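Local coordinates for alcohol dehydrogenase, zinc-containing (Thermotoga maritima, PDB 1VJ0), which probably works as a zinc-dependent oxidoreductase of the medium-chain alcohol dehydrogenase type, holding one zinc in a catalytic-type site and another bound by four cysteines, at residues 46-51 with 80-85; 88-93 with 159-164; 271-276 with 297-302; 180-185 with 322-327. All blocks are in the same frame, centred on the assembly; numbering follows the deposited sequence.

Interaction 1 (46-51 with 80-85); sequences LVEILS and AGRVVE
The guanidinium of Arg82 has Leu50 CD1 over the centre of one face, 4.2 Å above the plane, and Glu48 OE1 at its edge. Glu48 and Arg82 lie on one face of an antiparallel strand pair, 46-49 with 80-85, in the GroES-like domain of the zinc alcohol dehydrogenase fold, and Leu50 comes in from the corner after strand 46-49. Glu48 and Arg82 face each other as a hydrogen-bonded pair, side chains side by side and pointing the same way. The Glu48 chain runs out extended, CG anti to the backbone N, whereas Arg82 bends at its third torsion (chi3 -70°). That bend brings NH1 to 2.7 Å from Glu48 OE1 in a salt bridge close to the guanidinium plane but above the carboxylate plane, the two planes being 50° apart. Leu50 CD2 also touches NH1, 3.9 Å away, an apolar neighbour beside the ion pair.

The register slips twice, through classic beta bulges. Leu50 and Ser51 both face Ala80, whose O takes both their N-H groups. Between the slips, Gly81 sits opposite Ile49 where a side chain would run into Glu48 O and Val47 CG1; its CA instead gives a CA-H...O contact of 3.1 Å to Glu48 O. On the face away from Glu48 and Arg82, Val47 packs on Ile104 of strand 103-106. Leu46 lies alongside Val84, CG to CB 4.1 Å. At this second bulge Leu46 O accepts from Val84 N at 2.7 Å and from Glu85 N at 3.3 Å, the latter on a lone pair.

Interaction 2 (88-93 with 159-164); sequences GEKRDL and TDVLKV
Lys90 leaves the 88-93 loop with CG anti to the backbone N, and its CB heads toward strand 161-164. The chain bends at chi2 (68°) and then runs straight: CE lies 3.1 Å from Thr159 O and 4.0 Å from Val161 CG2, and NZ ends 2.6 Å from Thr159 O, approaching from above the carbonyl plane. NZ also bonds Pro157 O, and water 1, which accepts from Val161 N and lies 2.9 Å from Arg91 O, is a weak further partner. An alanine here would remove the ammonium from the carbonyls of Thr159 and Pro157 and would probably loosen the loop's hold on the residues before the strand.

Leu93 N lies almost on the line of the Val161 C=O bond, 2.8 Å from O, while Leu93 CD1 rests on Asp160 CB. Asp92 OD2 uses its anti lone pair to take Lys163 N at 3.1 Å, in a nearly straight bond (167°). OD1 accepts from Asn94 N and Glu96 N, so the carboxylate ties its own loop to the GroES-like domain's sheet. The lysine reads carbonyls and the aspartate N-H groups, so the contact depends more on main-chain shape than on paired side-chain charges.

Interaction 3 (271-276 with 297-302); sequences ILEATG and AGVAVP
At the C-terminal ends of the Rossmann domain's parallel strands, strand 268-273 stops beside the loop that follows strand 292-296. Glu273, the last residue of its strand, carries the contact. CG lies anti to the backbone N and the chain bends at chi2 (-84°), turning the carboxylate among five donors. OE1 receives Gly298 N at 2.8 Å, from above the carboxylate plane, and Val299 N at 3.1 Å on its syn lone pair. OE2 serves its own segment: Thr275 OG1 sits on the anti lone pair, Gly276 N on the syn one, and Thr275 N comes in from above the plane at 2.7 Å. The buried carboxylate ties together two strand-end loops of this Rossmann-type fold, and four N-H groups and a hydroxyl would be expected to stabilise its ionised form. The backbone adds Ala297 N to Glu273 O, 3.1 Å. Gly298 comes so close that a CB on it would run into Glu273 OE2 and the N atoms of Thr275 and Gly276. Leu272 CD1 packs on Ala297 CB, and Val299, whose CG2 is 3.5 Å from Glu273 OE1, also packs on Val310 of a neighbouring subunit. Water 2 joins Gly276 O to Ala300 N.

Interaction 4 (180-185 with 322-327); sequences GATAYH and KGIWVS
The direct polar link is a single hydrogen bond: His185 ND1 gives its proton to Val326 O at 2.7 Å. The bond is fairly straight (165°) and lies in the imidazole plane, yet it arrives well above the carbonyl plane of Val326. CG anti to the backbone N (chi1 -179°) carries the ring out to this point. At the ring edge CE1 comes within 3.3 Å of Trp325 O. Water 3 makes a second, indirect link, with Thr182 OG1 at 2.5 Å and Ser327 OG at 2.7 Å.

Ile324 CG2 stands over one face of the ring in a CH-pi contact, 3.6 Å from the centroid; Ala181 CB packs against the Ser327 side chain, CB to CB 3.8 Å. A leucine in place of His185 would lose the bond to Val326 O and the imidazole's face contact with Ile324, and would probably leave the 324-327 loop less firmly fixed to the helix.

His185 also stacks with the ring of His331 in helix 329-340. The contact joins helix 170-188, which includes the zinc ligand Cys178, to the loop leaving strand 320-323, outermost in this chain's sheet, whose Lys322 pairs antiparallel with a strand of a neighbouring subunit.

Overall arrangement
The four contacts fall into two pairs. Interactions 1 and 2, centres 12 Å apart, follow one another along the chain and both build on the sheet of the GroES-like domain. Interactions 3 and 4, centres 10 Å apart, both reach the parallel sheet and touch directly, Ala297 CB lying 3.7 Å from Ile324 CB; 271-276 and 297-302 sit within the loop closed by interaction 4. Both touch the same neighbouring subunit. Helix 170-188, following strand 161-164, leads from interaction 2 into interaction 4. A bound zinc lies about 8 Å from the Thr182 side chain, itself about 5 Å from that of the zinc ligand Cys178; the Ser51 side chain is about 13 Å from a zinc.

Interaction 1 (46-51 with 80-85)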
loop_
_atom_site.group_PDB
_atom_site.type_symbol
_atom_site.label_atom_id
_atom_site.label_comp_id
_atom_site.label_asym_id
_atom_site.label_seq_id
_atom_site.Cartn_x
_atom_site.Cartn_y
_atom_site.Cartn_z
ATOM N N LEU A 46 -32.042 -8.306 -21.656
ATOM C CA LEU A 46 -32.422 -9.692 -21.912
ATOM C C LEU A 46 -31.284 -10.363 -22.638
ATOM O O LEU A 46 -30.863 -9.887 -23.715
ATOM C CB LEU A 46 -33.677 -9.739 -22.748
ATOM C CG LEU A 46 -34.282 -11.112 -23.023
ATOM C CD1 LEU A 46 -34.565 -11.920 -21.762
ATOM C CD2 LEU A 46 -35.586 -10.882 -23.838
ATOM N N VAL A 47 -30.798 -11.448 -22.076
ATOM C CA VAL A 47 -29.602 -12.130 -22.552
ATOM C C VAL A 47 -29.921 -13.581 -22.875
ATOM O O VAL A 47 -30.547 -14.277 -22.071
ATOM C CB VAL A 47 -28.449 -12.031 -21.506
ATOM C CG1 VAL A 47 -27.174 -12.771 -21.969
ATOM C CG2 VAL A 47 -28.147 -10.560 -21.219
ATOM N N GLU A 48 -29.512 -14.003 -24.057
ATOM C CA GLU A 48 -29.499 -15.406 -24.448
ATOM C C GLU A 48 -28.265 -16.071 -23.855
ATOM O O GLU A 48 -27.122 -15.656 -24.130
ATOM C CB GLU A 48 -29.463 -15.504 -25.985
ATOM C CG GLU A 48 -29.418 -16.950 -26.483
ATOM C CD GLU A 48 -28.977 -17.100 -27.923
ATOM O OE1 GLU A 48 -28.706 -16.076 -28.616
ATOM O OE2 GLU A 48 -28.866 -18.283 -28.326
ATOM N N ILE A 49 -28.460 -17.061 -23.000
ATOM C CA ILE A 49 -27.321 -17.798 -22.413
ATOM C C ILE A 49 -26.653 -18.661 -23.478
ATOM O O ILE A 49 -27.334 -19.415 -24.157
ATOM C CB ILE A 49 -27.757 -18.659 -21.200
ATOM C CG1 ILE A 49 -28.249 -17.790 -20.021
ATOM C CG2 ILE A 49 -26.667 -19.618 -20.747
ATOM C CD1 ILE A 49 -27.136 -17.004 -19.318
ATOM N N LEU A 50 -25.324 -18.532 -23.617
ATOM C CA LEU A 50 -24.540 -19.409 -24.471
ATOM C C LEU A 50 -23.679 -20.399 -23.695
ATOM O O LEU A 50 -23.441 -21.504 -24.178
ATOM C CB LEU A 50 -23.702 -18.614 -25.492
ATOM C CG LEU A 50 -24.456 -17.661 -26.398
ATOM C CD1 LEU A 50 -23.542 -16.605 -27.043
ATOM C CD2 LEU A 50 -25.243 -18.475 -27.421
ATOM N N SER A 51 -23.207 -20.016 -22.530
ATOM C CA SER A 51 -22.449 -20.899 -21.637
ATOM C C SER A 51 -22.892 -20.673 -20.206
ATOM O O SER A 51 -22.978 -19.514 -19.773
ATOM C CB SER A 51 -20.953 -20.555 -21.685
ATOM O OG SER A 51 -20.439 -20.489 -22.985
ATOM N N ALA A 80 -22.186 -16.616 -19.696
ATOM C CA ALA A 80 -21.817 -15.744 -20.820
ATOM C C ALA A 80 -22.908 -15.863 -21.823
ATOM O O ALA A 80 -23.526 -16.923 -21.961
ATOM C CB ALA A 80 -20.500 -16.153 -21.416
ATOM N N GLY A 81 -23.184 -14.784 -22.532
ATOM C CA GLY A 81 -24.194 -14.850 -23.570
ATOM C C GLY A 81 -24.239 -13.666 -24.544
ATOM O O GLY A 81 -23.278 -12.922 -24.718
ATOM N N ARG A 82 -25.378 -13.548 -25.188
ATOM C CA ARG A 82 -25.604 -12.641 -26.259
ATOM C C ARG A 82 -26.786 -11.755 -25.943
ATOM O O ARG A 82 -27.862 -12.245 -25.554
ATOM C CB ARG A 82 -25.884 -13.433 -27.530
ATOM C CG ARG A 82 -26.067 -12.570 -28.752
ATOM C CD ARG A 82 -26.510 -13.310 -29.996
ATOM N NE ARG A 82 -25.448 -14.181 -30.523
ATOM C CZ ARG A 82 -25.524 -15.515 -30.627
ATOM N NH1 ARG A 82 -26.617 -16.192 -30.263
ATOM N NH2 ARG A 82 -24.481 -16.193 -31.122
ATOM N N VAL A 83 -26.597 -10.462 -26.164
ATOM C CA VAL A 83 -27.647 -9.468 -25.901
ATOM C C VAL A 83 -28.805 -9.692 -26.865
ATOM O O VAL A 83 -28.625 -9.744 -28.090
ATOM C CB VAL A 83 -27.098 -7.995 -25.984
ATOM C CG1 VAL A 83 -28.200 -7.006 -25.795
ATOM C CG2 VAL A 83 -26.064 -7.771 -24.933
ATOM N N VAL A 84 -30.013 -9.807 -26.319
ATOM C CA VAL A 84 -31.214 -9.884 -27.125
ATOM C C VAL A 84 -31.847 -8.505 -27.177
ATOM O O VAL A 84 -32.140 -8.006 -28.243
ATOM C CB VAL A 84 -32.242 -10.947 -26.588
ATOM C CG1 VAL A 84 -33.532 -10.978 -27.437
ATOM C CG2 VAL A 84 -31.605 -12.317 -26.540
ATOM N N GLU A 85 -32.076 -7.907 -26.022
ATOM C CA GLU A 85 -32.627 -6.600 -25.976
ATOM C C GLU A 85 -32.237 -5.866 -24.690
ATOM O O GLU A 85 -31.859 -6.457 -23.690
ATOM C CB GLU A 85 -34.143 -6.666 -26.221
ATOM C CG GLU A 85 -34.994 -7.023 -25.048
ATOM C CD GLU A 85 -36.487 -7.143 -25.397
ATOM O OE1 GLU A 85 -36.833 -7.894 -26.341
ATOM O OE2 GLU A 85 -37.331 -6.471 -24.708
#

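Interaction 2 (88-93 with 159-164)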
loop_
_atom_site.group_PDB
_atom_site.type_symbol
_atom_site.label_atom_id
_atom_site.label_comp_id
_atom_site.label_asym_id
_atom_site.label_seq_id
_atom_site.Cartn_x
_atom_site.Cartn_y
_atom_site.Cartn_z
ATOM N N GLY A 88 -34.226 0.429 -22.760
ATOM C CA GLY A 88 -33.491 1.676 -22.516
ATOM C C GLY A 88 -32.074 1.566 -23.071
ATOM O O GLY A 88 -31.888 1.060 -24.180
ATOM N N GLU A 89 -31.089 1.998 -22.291
ATOM C CA GLU A 89 -29.670 1.932 -22.677
ATOM C C GLU A 89 -28.841 1.287 -21.593
ATOM O O GLU A 89 -29.145 1.402 -20.391
ATOM C CB GLU A 89 -29.084 3.342 -22.898
ATOM C CG GLU A 89 -29.782 4.179 -23.944
ATOM C CD GLU A 89 -31.117 4.702 -23.432
ATOM O OE1 GLU A 89 -31.198 5.263 -22.304
ATOM O OE2 GLU A 89 -32.097 4.491 -24.125
ATOM N N LYS A 90 -27.795 0.577 -22.012
ATOM C CA LYS A 90 -26.843 -0.023 -21.073
ATOM C C LYS A 90 -25.438 0.027 -21.641
ATOM O O LYS A 90 -25.207 -0.363 -22.742
ATOM C CB LYS A 90 -27.228 -1.450 -20.697
ATOM C CG LYS A 90 -26.204 -2.132 -19.787
ATOM C CD LYS A 90 -26.122 -1.520 -18.394
ATOM C CE LYS A 90 -25.117 -2.269 -17.519
ATOM N NZ LYS A 90 -24.863 -1.667 -16.106
ATOM N N ARG A 91 -24.529 0.586 -20.867
ATOM C CA ARG A 91 -23.129 0.637 -21.217
ATOM C C ARG A 91 -22.377 -0.396 -20.438
ATOM O O ARG A 91 -22.642 -0.646 -19.234
ATOM C CB ARG A 91 -22.552 1.987 -20.855
ATOM C CG ARG A 91 -23.070 3.053 -21.747
ATOM C CD ARG A 91 -22.426 4.354 -21.495
ATOM N NE ARG A 91 -23.188 5.394 -22.156
ATOM C CZ ARG A 91 -23.029 5.788 -23.407
ATOM N NH1 ARG A 91 -22.089 5.252 -24.193
ATOM N NH2 ARG A 91 -23.812 6.758 -23.885
ATOM N N ASP A 92 -21.416 -1.006 -21.104
ATOM C CA ASP A 92 -20.510 -1.900 -20.388
ATOM C C ASP A 92 -19.505 -1.071 -19.572
ATOM O O ASP A 92 -19.554 0.192 -19.580
ATOM C CB ASP A 92 -19.865 -2.906 -21.360
ATOM C CG ASP A 92 -18.615 -2.424 -22.015
ATOM O OD1 ASP A 92 -18.282 -1.192 -22.019
ATOM O OD2 ASP A 92 -17.886 -3.280 -22.578
ATOM N N LEU A 93 -18.631 -1.752 -18.834
ATOM C CA LEU A 93 -17.695 -1.048 -17.938
ATOM C C LEU A 93 -16.682 -0.121 -18.639
ATOM O O LEU A 93 -16.089 0.745 -18.012
ATOM C CB LEU A 93 -16.956 -2.043 -17.096
ATOM C CG LEU A 93 -17.796 -2.668 -15.963
ATOM C CD1 LEU A 93 -17.292 -4.058 -15.597
ATOM C CD2 LEU A 93 -17.836 -1.753 -14.731
ATOM N N THR A 159 -26.277 -4.324 -13.120
ATOM C CA THR A 159 -25.262 -5.299 -13.424
ATOM C C THR A 159 -24.015 -4.691 -14.136
ATOM O O THR A 159 -24.111 -3.957 -15.158
ATOM C CB THR A 159 -25.827 -6.371 -14.384
ATOM O OG1 THR A 159 -27.051 -6.916 -13.879
ATOM C CG2 THR A 159 -24.850 -7.537 -14.525
ATOM N N ASP A 160 -22.852 -5.089 -13.639
ATOM C CA ASP A 160 -21.598 -4.790 -14.333
ATOM C C ASP A 160 -21.350 -5.786 -15.452
ATOM O O ASP A 160 -21.240 -6.997 -15.256
ATOM C CB ASP A 160 -20.441 -4.734 -13.345
ATOM C CG ASP A 160 -20.677 -3.678 -12.249
ATOM O OD1 ASP A 160 -21.129 -2.553 -12.544
ATOM O OD2 ASP A 160 -20.504 -3.922 -11.062
ATOM N N VAL A 161 -21.243 -5.226 -16.659
ATOM C CA VAL A 161 -21.129 -5.999 -17.868
ATOM C C VAL A 161 -19.839 -5.625 -18.583
ATOM O O VAL A 161 -19.366 -4.463 -18.550
ATOM C CB VAL A 161 -22.350 -5.708 -18.781
ATOM C CG1 VAL A 161 -22.266 -6.508 -20.059
ATOM C CG2 VAL A 161 -23.671 -6.008 -18.025
ATOM N N LEU A 162 -19.298 -6.611 -19.294
ATOM C CA LEU A 162 -18.184 -6.407 -20.200
ATOM C C LEU A 162 -18.504 -7.120 -21.537
ATOM O O LEU A 162 -18.796 -8.295 -21.528
ATOM C CB LEU A 162 -16.961 -7.048 -19.574
ATOM C CG LEU A 162 -15.553 -6.578 -19.863
ATOM C CD1 LEU A 162 -15.421 -5.066 -19.654
ATOM C CD2 LEU A 162 -14.532 -7.326 -18.968
ATOM N N LYS A 163 -18.469 -6.361 -22.635
ATOM C CA LYS A 163 -18.532 -6.852 -23.991
ATOM C C LYS A 163 -17.271 -7.632 -24.297
ATOM O O LYS A 163 -16.166 -7.191 -23.953
ATOM C CB LYS A 163 -18.533 -5.708 -25.002
ATOM C CG LYS A 163 -19.838 -5.266 -25.471
ATOM C CD LYS A 163 -19.712 -4.032 -26.379
ATOM C CE LYS A 163 -19.395 -4.436 -27.802
ATOM N NZ LYS A 163 -19.279 -3.171 -28.640
ATOM N N VAL A 164 -17.453 -8.759 -24.979
ATOM C CA VAL A 164 -16.351 -9.581 -25.433
ATOM C C VAL A 164 -16.526 -9.809 -26.919
ATOM O O VAL A 164 -17.488 -9.316 -27.536
ATOM C CB VAL A 164 -16.249 -10.913 -24.654
ATOM C CG1 VAL A 164 -15.941 -10.680 -23.192
ATOM C CG2 VAL A 164 -17.516 -11.769 -24.833
HETATM O O HOH W 1 -21.673 -2.301 -17.097
#

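Interaction 3 (271-276 with 297-302)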
loop_
_atom_site.group_PDB
_atom_site.type_symbol
_atom_site.label_atom_id
_atom_site.label_comp_id
_atom_site.label_asym_id
_atom_site.label_seq_id
_atom_site.Cartn_x
_atom_site.Cartn_y
_atom_site.Cartn_z
ATOM N N ILE A 271 1.008 -18.180 0.167
ATOM C CA ILE A 271 0.225 -19.400 0.074
ATOM C C ILE A 271 -1.240 -19.101 -0.199
ATOM O O ILE A 271 -1.809 -18.210 0.414
ATOM C CB ILE A 271 0.383 -20.229 1.364
ATOM C CG1 ILE A 271 1.881 -20.455 1.629
ATOM C CG2 ILE A 271 -0.326 -21.562 1.242
ATOM C CD1 ILE A 271 2.176 -21.348 2.799
ATOM N N LEU A 272 -1.869 -19.941 -1.035
ATOM C CA LEU A 272 -3.307 -19.891 -1.263
ATOM C C LEU A 272 -3.934 -21.176 -0.750
ATOM O O LEU A 272 -3.571 -22.272 -1.215
ATOM C CB LEU A 272 -3.610 -19.774 -2.760
ATOM C CG LEU A 272 -5.097 -19.817 -3.116
ATOM C CD1 LEU A 272 -5.809 -18.575 -2.579
ATOM C CD2 LEU A 272 -5.237 -19.947 -4.594
ATOM N N GLU A 273 -4.842 -21.055 0.226
ATOM C CA GLU A 273 -5.656 -22.175 0.640
ATOM C C GLU A 273 -6.805 -22.256 -0.367
ATOM O O GLU A 273 -7.625 -21.331 -0.420
ATOM C CB GLU A 273 -6.215 -22.011 2.077
ATOM C CG GLU A 273 -6.926 -23.271 2.573
ATOM C CD GLU A 273 -8.383 -23.329 2.093
ATOM O OE1 GLU A 273 -9.086 -22.278 2.255
ATOM O OE2 GLU A 273 -8.819 -24.378 1.585
ATOM N N ALA A 274 -6.871 -23.362 -1.111
ATOM C CA ALA A 274 -7.907 -23.586 -2.105
ATOM C C ALA A 274 -8.421 -25.025 -1.997
ATOM O O ALA A 274 -8.808 -25.676 -3.003
ATOM C CB ALA A 274 -7.356 -23.287 -3.474
ATOM N N THR A 275 -8.429 -25.552 -0.770
ATOM C CA THR A 275 -8.864 -26.949 -0.559
ATOM C C THR A 275 -10.298 -27.067 -0.133
ATOM O O THR A 275 -10.905 -28.105 -0.352
ATOM C CB THR A 275 -8.015 -27.695 0.539
ATOM O OG1 THR A 275 -8.221 -27.092 1.814
ATOM C CG2 THR A 275 -6.511 -27.573 0.318
ATOM N N GLY A 276 -10.823 -26.068 0.579
ATOM C CA GLY A 276 -12.131 -26.228 1.230
ATOM C C GLY A 276 -12.117 -26.889 2.602
ATOM O O GLY A 276 -13.160 -27.089 3.231
ATOM N N ALA A 297 -8.961 -18.847 0.921
ATOM C CA ALA A 297 -10.095 -18.613 -0.004
ATOM C C ALA A 297 -10.952 -19.844 -0.279
ATOM O O ALA A 297 -11.987 -19.701 -0.875
ATOM C CB ALA A 297 -9.611 -18.029 -1.295
ATOM N N GLY A 298 -10.558 -21.040 0.161
ATOM C CA GLY A 298 -11.279 -22.261 -0.288
ATOM C C GLY A 298 -12.370 -22.694 0.670
ATOM O O GLY A 298 -13.403 -23.193 0.257
ATOM N N VAL A 299 -12.115 -22.557 1.970
ATOM C CA VAL A 299 -13.107 -22.937 2.983
ATOM C C VAL A 299 -14.398 -22.159 2.741
ATOM O O VAL A 299 -14.419 -20.908 2.744
ATOM C CB VAL A 299 -12.614 -22.708 4.386
ATOM C CG1 VAL A 299 -13.669 -23.085 5.369
ATOM C CG2 VAL A 299 -11.293 -23.484 4.640
ATOM N N ALA A 300 -15.461 -22.904 2.534
ATOM C CA ALA A 300 -16.730 -22.359 2.056
ATOM C C ALA A 300 -17.958 -22.656 2.941
ATOM O O ALA A 300 -19.065 -22.219 2.636
ATOM C CB ALA A 300 -16.987 -22.827 0.658
ATOM N N VAL A 301 -17.779 -23.377 4.041
ATOM C CA VAL A 301 -18.888 -23.646 4.970
ATOM C C VAL A 301 -18.329 -23.724 6.386
ATOM O O VAL A 301 -17.140 -23.998 6.556
ATOM C CB VAL A 301 -19.597 -25.006 4.723
ATOM C CG1 VAL A 301 -20.367 -25.038 3.350
ATOM C CG2 VAL A 301 -18.642 -26.182 4.880
ATOM N N PRO A 302 -19.172 -23.488 7.390
ATOM C CA PRO A 302 -18.741 -23.600 8.761
ATOM C C PRO A 302 -18.181 -25.007 8.975
ATOM O O PRO A 302 -18.757 -25.959 8.467
ATOM C CB PRO A 302 -20.001 -23.394 9.553
ATOM C CG PRO A 302 -20.896 -22.686 8.699
ATOM C CD PRO A 302 -20.558 -23.031 7.286
HETATM O O HOH W 2 -15.474 -25.771 2.162
#

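Interaction 4 (180-185 with 322-327)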
loop_
_atom_site.group_PDB
_atom_site.type_symbol
_atom_site.label_atom_id
_atom_site.label_comp_id
_atom_site.label_asym_id
_atom_site.label_seq_id
_atom_site.Cartn_x
_atom_site.Cartn_y
_atom_site.Cartn_z
ATOM N N GLY A 180 -12.227 -18.190 -10.758
ATOM C CA GLY A 180 -11.146 -17.322 -11.187
ATOM C C GLY A 180 -11.087 -15.954 -10.552
ATOM O O GLY A 180 -9.994 -15.485 -10.193
ATOM N N ALA A 181 -12.224 -15.311 -10.356
ATOM C CA ALA A 181 -12.211 -14.009 -9.704
ATOM C C ALA A 181 -11.937 -14.078 -8.201
ATOM O O ALA A 181 -11.311 -13.179 -7.616
ATOM C CB ALA A 181 -13.484 -13.259 -10.014
ATOM N N THR A 182 -12.359 -15.175 -7.562
ATOM C CA THR A 182 -12.021 -15.367 -6.179
ATOM C C THR A 182 -10.508 -15.616 -6.047
ATOM O O THR A 182 -9.848 -15.009 -5.190
ATOM C CB THR A 182 -12.889 -16.500 -5.592
ATOM O OG1 THR A 182 -14.239 -16.080 -5.587
ATOM C CG2 THR A 182 -12.531 -16.760 -4.144
ATOM N N ALA A 183 -9.934 -16.463 -6.908
ATOM C CA ALA A 183 -8.482 -16.636 -6.919
ATOM C C ALA A 183 -7.758 -15.287 -7.201
ATOM O O ALA A 183 -6.784 -14.943 -6.550
ATOM C CB ALA A 183 -8.070 -17.724 -7.957
ATOM N N TYR A 184 -8.254 -14.509 -8.162
ATOM C CA TYR A 184 -7.679 -13.196 -8.402
ATOM C C TYR A 184 -7.705 -12.335 -7.144
ATOM O O TYR A 184 -6.685 -11.730 -6.760
ATOM C CB TYR A 184 -8.247 -12.468 -9.667
ATOM C CG TYR A 184 -7.434 -11.227 -9.803
ATOM C CD1 TYR A 184 -6.161 -11.285 -10.318
ATOM C CD2 TYR A 184 -7.870 -10.036 -9.258
ATOM C CE1 TYR A 184 -5.337 -10.183 -10.310
ATOM C CE2 TYR A 184 -7.053 -8.910 -9.262
ATOM C CZ TYR A 184 -5.798 -8.998 -9.775
ATOM O OH TYR A 184 -4.997 -7.886 -9.733
ATOM N N HIS A 185 -8.855 -12.241 -6.495
ATOM C CA HIS A 185 -9.002 -11.485 -5.271
ATOM C C HIS A 185 -7.868 -11.880 -4.302
ATOM O O HIS A 185 -7.209 -11.045 -3.645
ATOM C CB HIS A 185 -10.411 -11.781 -4.677
ATOM C CG HIS A 185 -10.735 -11.044 -3.413
ATOM N ND1 HIS A 185 -11.988 -11.095 -2.826
ATOM C CD2 HIS A 185 -10.013 -10.180 -2.671
ATOM C CE1 HIS A 185 -11.989 -10.345 -1.737
ATOM N NE2 HIS A 185 -10.803 -9.761 -1.626
ATOM N N LYS A 322 -5.037 -13.840 5.596
ATOM C CA LYS A 322 -6.048 -12.950 5.039
ATOM C C LYS A 322 -7.171 -13.788 4.468
ATOM O O LYS A 322 -6.937 -14.504 3.517
ATOM C CB LYS A 322 -5.411 -12.125 3.914
ATOM C CG LYS A 322 -6.333 -11.231 3.114
ATOM C CD LYS A 322 -6.733 -10.019 3.927
ATOM C CE LYS A 322 -8.088 -9.493 3.547
ATOM N NZ LYS A 322 -8.657 -8.549 4.588
ATOM N N GLY A 323 -8.386 -13.709 5.031
ATOM C CA GLY A 323 -9.493 -14.441 4.449
ATOM C C GLY A 323 -10.009 -13.713 3.217
ATOM O O GLY A 323 -10.008 -12.469 3.176
ATOM N N ILE A 324 -10.491 -14.479 2.235
ATOM C CA ILE A 324 -10.948 -13.953 0.951
ATOM C C ILE A 324 -12.432 -14.304 0.721
ATOM O O ILE A 324 -12.804 -15.495 0.657
ATOM C CB ILE A 324 -10.069 -14.502 -0.226
ATOM C CG1 ILE A 324 -8.598 -14.266 0.041
ATOM C CG2 ILE A 324 -10.548 -13.923 -1.566
ATOM C CD1 ILE A 324 -8.184 -12.837 0.141
ATOM N N TRP A 325 -13.272 -13.275 0.668
ATOM C CA TRP A 325 -14.681 -13.445 0.424
ATOM C C TRP A 325 -15.020 -12.987 -1.013
ATOM O O TRP A 325 -14.908 -11.796 -1.323
ATOM C CB TRP A 325 -15.525 -12.653 1.433
ATOM C CG TRP A 325 -16.978 -12.927 1.232
ATOM C CD1 TRP A 325 -17.963 -12.051 0.856
ATOM C CD2 TRP A 325 -17.589 -14.178 1.379
ATOM N NE1 TRP A 325 -19.163 -12.706 0.764
ATOM C CE2 TRP A 325 -18.961 -14.020 1.087
ATOM C CE3 TRP A 325 -17.116 -15.449 1.767
ATOM C CZ2 TRP A 325 -19.866 -15.077 1.127
ATOM C CZ3 TRP A 325 -18.012 -16.517 1.777
ATOM C CH2 TRP A 325 -19.383 -16.311 1.475
ATOM N N VAL A 326 -15.493 -13.930 -1.825
ATOM C CA VAL A 326 -15.964 -13.670 -3.187
ATOM C C VAL A 326 -15.057 -12.662 -3.950
ATOM O O VAL A 326 -13.824 -12.819 -3.926
ATOM C CB VAL A 326 -17.525 -13.400 -3.245
ATOM C CG1 VAL A 326 -18.275 -14.575 -2.575
ATOM C CG2 VAL A 326 -17.899 -12.122 -2.627
ATOM N N SER A 327 -15.642 -11.749 -4.703
ATOM C CA SER A 327 -14.887 -10.833 -5.531
ATOM C C SER A 327 -15.815 -9.727 -5.908
ATOM O O SER A 327 -17.033 -9.834 -5.729
ATOM C CB SER A 327 -14.420 -11.548 -6.784
ATOM O OG SER A 327 -15.511 -12.177 -7.409
HETATM O O HOH W 3 -15.750 -14.806 -7.172
#